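Side-chain contacts in LBCATS-a (Synthetic construct, PDB 5EY5), which is a synthetic-construct tryptophan synthase alpha chain, which as in its family probably cleaves indole-3-glycerol phosphate into indole and glyceraldehyde 3-phosphate: residues I23-D27 and P28-T32; F99-Y102 and Y103-F107. All blocks are in the same frame, centred on the assembly; numbering follows the deposited sequence.

In the fold
Both contacts are local turns in one (beta/alpha)8 barrel, each where a parallel strand hands over to a helix. Coming from the N terminus, strand 18-24 runs into contact 1, where residues 23-27 and 28-32 carry the chain round to helix 30-42. The chain then passes through strand 48-51 and the helices 62-73 and 78-91, and strand 97-100 leads into contact 2, which joins 99-102 to 103-107. The two follow in series, neither nested nor crossed, with centres about 17 Å apart and nearest atoms about 6 Å apart. Strand 48-51 lies between their strands in the barrel, and helix 78-91 packs against side chains of both.

Contact 1 of 2, residues I23-D27 and P28-T32; sequences ITAGD and PDLET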
loop_
_atom_site.group_PDB
_atom_site.type_symbol
_atom_site.label_atom_id
_atom_site.label_comp_id
_atom_site.label_asym_id
_atom_site.label_seq_id
_atom_site.Cartn_x
_atom_site.Cartn_y
_atom_site.Cartn_z
ATOM N N ILE A 23 -41.747 -20.762 -15.676
ATOM C CA ILE A 23 -41.455 -20.774 -14.247
ATOM C C ILE A 23 -40.125 -21.473 -14.006
ATOM O O ILE A 23 -39.683 -22.309 -14.793
ATOM C CB ILE A 23 -42.550 -21.464 -13.398
ATOM C CG1 ILE A 23 -42.748 -22.910 -13.873
ATOM C CG2 ILE A 23 -43.835 -20.642 -13.405
ATOM C CD1 ILE A 23 -43.697 -23.692 -12.998
ATOM N N THR A 24 -39.495 -21.128 -12.885
ATOM C CA THR A 24 -38.288 -21.826 -12.452
ATOM C C THR A 24 -38.674 -23.131 -11.769
ATOM O O THR A 24 -39.469 -23.132 -10.831
ATOM C CB THR A 24 -37.476 -20.951 -11.496
ATOM O OG1 THR A 24 -36.983 -19.799 -12.191
ATOM C CG2 THR A 24 -36.287 -21.740 -10.897
ATOM N N ALA A 25 -38.088 -24.240 -12.211
ATOM C CA ALA A 25 -38.385 -25.518 -11.576
ATOM C C ALA A 25 -37.769 -25.587 -10.181
ATOM O O ALA A 25 -36.582 -25.272 -9.997
ATOM C CB ALA A 25 -37.873 -26.682 -12.429
ATOM N N GLY A 26 -38.567 -26.030 -9.203
ATOM C CA GLY A 26 -38.110 -26.131 -7.829
ATOM C C GLY A 26 -38.268 -24.872 -7.008
ATOM O O GLY A 26 -37.760 -24.817 -5.883
ATOM N N ASP A 27 -38.945 -23.861 -7.529
ATOM C CA ASP A 27 -39.210 -22.646 -6.768
ATOM C C ASP A 27 -40.704 -22.508 -6.510
ATOM O O ASP A 27 -41.463 -22.282 -7.449
ATOM C CB ASP A 27 -38.713 -21.419 -7.522
ATOM C CG ASP A 27 -39.280 -20.131 -6.969
ATOM O OD1 ASP A 27 -39.263 -19.965 -5.729
ATOM O OD2 ASP A 27 -39.754 -19.292 -7.777
ATOM N N PRO A 28 -41.137 -22.623 -5.242
ATOM C CA PRO A 28 -40.363 -22.823 -4.015
ATOM C C PRO A 28 -39.915 -24.273 -3.768
ATOM O O PRO A 28 -39.014 -24.490 -2.959
ATOM C CB PRO A 28 -41.345 -22.388 -2.929
ATOM C CG PRO A 28 -42.661 -22.782 -3.480
ATOM C CD PRO A 28 -42.580 -22.506 -4.955
ATOM N N ASP A 29 -40.538 -25.243 -4.434
ATOM C CA ASP A 29 -40.069 -26.623 -4.384
ATOM C C ASP A 29 -40.726 -27.364 -5.535
ATOM O O ASP A 29 -41.639 -26.843 -6.178
ATOM C CB ASP A 29 -40.369 -27.284 -3.033
ATOM C CG ASP A 29 -41.854 -27.304 -2.703
ATOM O OD1 ASP A 29 -42.668 -27.482 -3.626
ATOM O OD2 ASP A 29 -42.206 -27.139 -1.518
ATOM N N LEU A 30 -40.273 -28.598 -5.776
ATOM C CA LEU A 30 -40.678 -29.282 -7.009
ATOM C C LEU A 30 -42.127 -29.747 -6.962
ATOM O O LEU A 30 -42.813 -29.763 -7.999
ATOM C CB LEU A 30 -39.749 -30.465 -7.289
ATOM C CG LEU A 30 -38.485 -30.113 -8.067
ATOM C CD1 LEU A 30 -37.601 -31.347 -8.261
ATOM C CD2 LEU A 30 -38.841 -29.474 -9.421
ATOM N N GLU A 31 -42.611 -30.138 -5.779
ATOM C CA GLU A 31 -44.035 -30.434 -5.638
ATOM C C GLU A 31 -44.879 -29.229 -6.040
ATOM O O GLU A 31 -45.907 -29.374 -6.710
ATOM C CB GLU A 31 -44.344 -30.861 -4.203
ATOM C CG GLU A 31 -45.784 -30.572 -3.749
ATOM C CD GLU A 31 -46.854 -31.265 -4.599
ATOM O OE1 GLU A 31 -47.991 -30.747 -4.666
ATOM O OE2 GLU A 31 -46.565 -32.324 -5.198
ATOM N N THR A 32 -44.450 -28.025 -5.657
ATOM C CA THR A 32 -45.212 -26.838 -6.018
ATOM C C THR A 32 -45.084 -26.532 -7.504
ATOM O O THR A 32 -46.037 -26.039 -8.117
ATOM C CB THR A 32 -44.754 -25.647 -5.169
ATOM O OG1 THR A 32 -44.920 -25.974 -3.784
ATOM C CG2 THR A 32 -45.585 -24.403 -5.486
#
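Leu30 reaches back over the turn that leaves the strand and lays its CD2 methyl against Gly26, 3.5 Å from Gly26 N. Followed from its root, the leucine leaves the first turn of the helix at CB, brings CG to 4.0 Å from Gly26 CA, and ends with CD2 also 4.2 Å from Ala25 CB. Helix 78-91 adds Lys80 and Met84 to the surroundings of this side chain. Gly26 belongs to a type II turn from Thr24 to Asp27, and at its backbone angles a side chain would press on the carbonyl oxygen of Ala25. The next link, Asp27 to Pro28, is a cis peptide. With CG of Asp27 anti to the backbone N (chi1 165°), the carboxylate lies on the carbonyl side, alongside the proline that follows, OD1 lying 3.3 Å from Pro28 N, a packing contact only, since the proline nitrogen has no N-H to give. OD1 also forms a salt bridge to Arg70; an alanine here would probably leave Arg70 without this carboxylate partner and weaken the tie from the turn to helix 62-73. Asp29 is the N-cap. Its OD1 takes two bonds: Thr32 N approaches nearly along the C-O direction at 2.8 Å, with an N-H...O angle of 153°, whereas Thr32 OG1 comes from above the carboxylate plane at 2.7 Å. This double grip would hold the carboxylate's rotation at the helix start. The whole is a strand-to-helix turn with an N-capped helix, opening the first beta-alpha-beta unit of the TIM barrel.

Contact 2 of 2, residues F99-Y102 and Y103-F107; sequences FLTY and YNPIF
Thr101 and Ile106 meet at the tightest point, methyl against methyl, with Thr101 CG2 only 3.3 Å from Ile106 CD1, closer than usual for carbons. Ile106 CG1 follows at 3.6 Å from the same Thr101 CG2, and Phe114 of helix 111-121 packs on the isoleucine. The threonine's other branch faces different company: OG1, anti to the backbone N (chi1 175°), passes 4.0 Å from Pro105 CB and donates to Tyr102 O at 2.8 Å. That bond lies in the carbonyl plane on a lone pair, with a C=O...O angle of 133°, and satisfies a hydroxyl among buried side chains. Pro105 sets its CD 3.3 Å from Tyr102 O. Packing is looser at Tyr102, whose CB lies 4.4 Å from Pro105 CD while the ring leads away from the helix; its OH bonds to Asp60 and to the backbone N of Ala59, and Phe54 meets the ring. At the far side of the helical turn, Phe107 CB sits 4.2 Å above one face of the Tyr103 ring, toward its rim. Asn104 hydrogen-bonds to the chain of a different protein in the assembly, probably the beta subunit as in this family, which also packs on Tyr103 and Phe107, so this side faces a subunit interface. The arrangement is a strand-to-helix junction at the C-terminal end of strand 97-100 of the TIM barrel, where Leu100 touches the bound sn-glycerol-3-phosphate.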
loop_
_atom_site.group_PDB
_atom_site.type_symbol
_atom_site.label_atom_id
_atom_site.label_comp_id
_atom_site.label_asym_id
_atom_site.label_seq_id
_atom_site.Cartn_x
_atom_site.Cartn_y
_atom_site.Cartn_z
ATOM N N PHE A 99 -37.183 -27.155 -21.515
ATOM C CA PHE A 99 -36.187 -26.849 -20.491
ATOM C C PHE A 99 -35.390 -25.630 -20.923
ATOM O O PHE A 99 -34.819 -25.616 -22.021
ATOM C CB PHE A 99 -35.218 -28.012 -20.256
ATOM C CG PHE A 99 -35.711 -29.036 -19.289
ATOM C CD1 PHE A 99 -37.001 -28.976 -18.794
ATOM C CD2 PHE A 99 -34.874 -30.062 -18.861
ATOM C CE1 PHE A 99 -37.459 -29.937 -17.896
ATOM C CE2 PHE A 99 -35.312 -31.016 -17.968
ATOM C CZ PHE A 99 -36.615 -30.953 -17.480
ATOM N N LEU A 100 -35.333 -24.614 -20.057
ATOM C CA LEU A 100 -34.464 -23.467 -20.272
ATOM C C LEU A 100 -33.313 -23.647 -19.301
ATOM O O LEU A 100 -33.510 -23.657 -18.079
ATOM C CB LEU A 100 -35.212 -22.146 -20.063
ATOM C CG LEU A 100 -34.492 -20.833 -20.384
ATOM C CD1 LEU A 100 -35.517 -19.732 -20.669
ATOM C CD2 LEU A 100 -33.546 -20.429 -19.245
ATOM N N THR A 101 -32.125 -23.891 -19.835
ATOM C CA THR A 101 -31.010 -24.223 -18.966
ATOM C C THR A 101 -29.760 -23.580 -19.529
ATOM O O THR A 101 -29.583 -23.543 -20.742
ATOM C CB THR A 101 -30.816 -25.746 -18.829
ATOM O OG1 THR A 101 -29.639 -26.022 -18.051
ATOM C CG2 THR A 101 -30.688 -26.425 -20.186
ATOM N N TYR A 102 -28.924 -23.037 -18.648
ATOM C CA TYR A 102 -27.582 -22.667 -19.061
ATOM C C TYR A 102 -26.797 -23.915 -19.436
ATOM O O TYR A 102 -27.197 -25.041 -19.141
ATOM C CB TYR A 102 -26.906 -21.861 -17.955
ATOM C CG TYR A 102 -27.595 -20.528 -17.822
ATOM C CD1 TYR A 102 -28.777 -20.411 -17.109
ATOM C CD2 TYR A 102 -27.105 -19.409 -18.474
ATOM C CE1 TYR A 102 -29.433 -19.195 -17.016
ATOM C CE2 TYR A 102 -27.751 -18.191 -18.389
ATOM C CZ TYR A 102 -28.914 -18.092 -17.656
ATOM O OH TYR A 102 -29.552 -16.884 -17.562
ATOM N N TYR A 103 -25.664 -23.695 -20.112
ATOM C CA TYR A 103 -24.968 -24.777 -20.782
ATOM C C TYR A 103 -24.162 -25.642 -19.823
ATOM O O TYR A 103 -24.071 -26.856 -20.017
ATOM C CB TYR A 103 -24.040 -24.200 -21.849
ATOM C CG TYR A 103 -23.488 -25.247 -22.757
ATOM C CD1 TYR A 103 -24.335 -26.135 -23.397
ATOM C CD2 TYR A 103 -22.119 -25.355 -22.987
ATOM C CE1 TYR A 103 -23.845 -27.098 -24.233
ATOM C CE2 TYR A 103 -21.619 -26.326 -23.831
ATOM C CZ TYR A 103 -22.494 -27.189 -24.452
ATOM O OH TYR A 103 -22.027 -28.157 -25.305
ATOM N N ASN A 104 -23.530 -25.054 -18.814
ATOM C CA ASN A 104 -22.669 -25.881 -17.981
ATOM C C ASN A 104 -23.398 -27.005 -17.255
ATOM O O ASN A 104 -22.772 -28.058 -17.045
ATOM C CB ASN A 104 -21.894 -25.048 -16.961
ATOM C CG ASN A 104 -20.732 -25.813 -16.420
ATOM O OD1 ASN A 104 -19.862 -26.202 -17.181
ATOM N ND2 ASN A 104 -20.712 -26.074 -15.116
ATOM N N PRO A 105 -24.641 -26.857 -16.782
ATOM C CA PRO A 105 -25.320 -28.049 -16.236
ATOM C C PRO A 105 -25.508 -29.139 -17.278
ATOM O O PRO A 105 -25.367 -30.326 -16.970
ATOM C CB PRO A 105 -26.661 -27.489 -15.735
ATOM C CG PRO A 105 -26.323 -26.108 -15.332
ATOM C CD PRO A 105 -25.346 -25.620 -16.411
ATOM N N ILE A 106 -25.831 -28.748 -18.512
ATOM C CA ILE A 106 -25.926 -29.688 -19.636
ATOM C C ILE A 106 -24.572 -30.326 -19.914
ATOM O O ILE A 106 -24.425 -31.554 -19.962
ATOM C CB ILE A 106 -26.429 -28.963 -20.894
ATOM C CG1 ILE A 106 -27.914 -28.644 -20.788
ATOM C CG2 ILE A 106 -26.139 -29.784 -22.153
ATOM C CD1 ILE A 106 -28.391 -27.936 -22.027
ATOM N N PHE A 107 -23.586 -29.496 -20.227
ATOM C CA PHE A 107 -22.217 -29.969 -20.138
ATOM C C PHE A 107 -22.099 -30.461 -18.696
ATOM O O PHE A 107 -22.927 -30.116 -17.864
ATOM C CB PHE A 107 -21.261 -28.832 -20.504
ATOM C CG PHE A 107 -19.915 -29.281 -20.993
ATOM C CD1 PHE A 107 -19.657 -29.381 -22.352
ATOM C CD2 PHE A 107 -18.918 -29.591 -20.103
ATOM C CE1 PHE A 107 -18.425 -29.780 -22.803
ATOM C CE2 PHE A 107 -17.687 -29.991 -20.545
ATOM C CZ PHE A 107 -17.436 -30.090 -21.899
#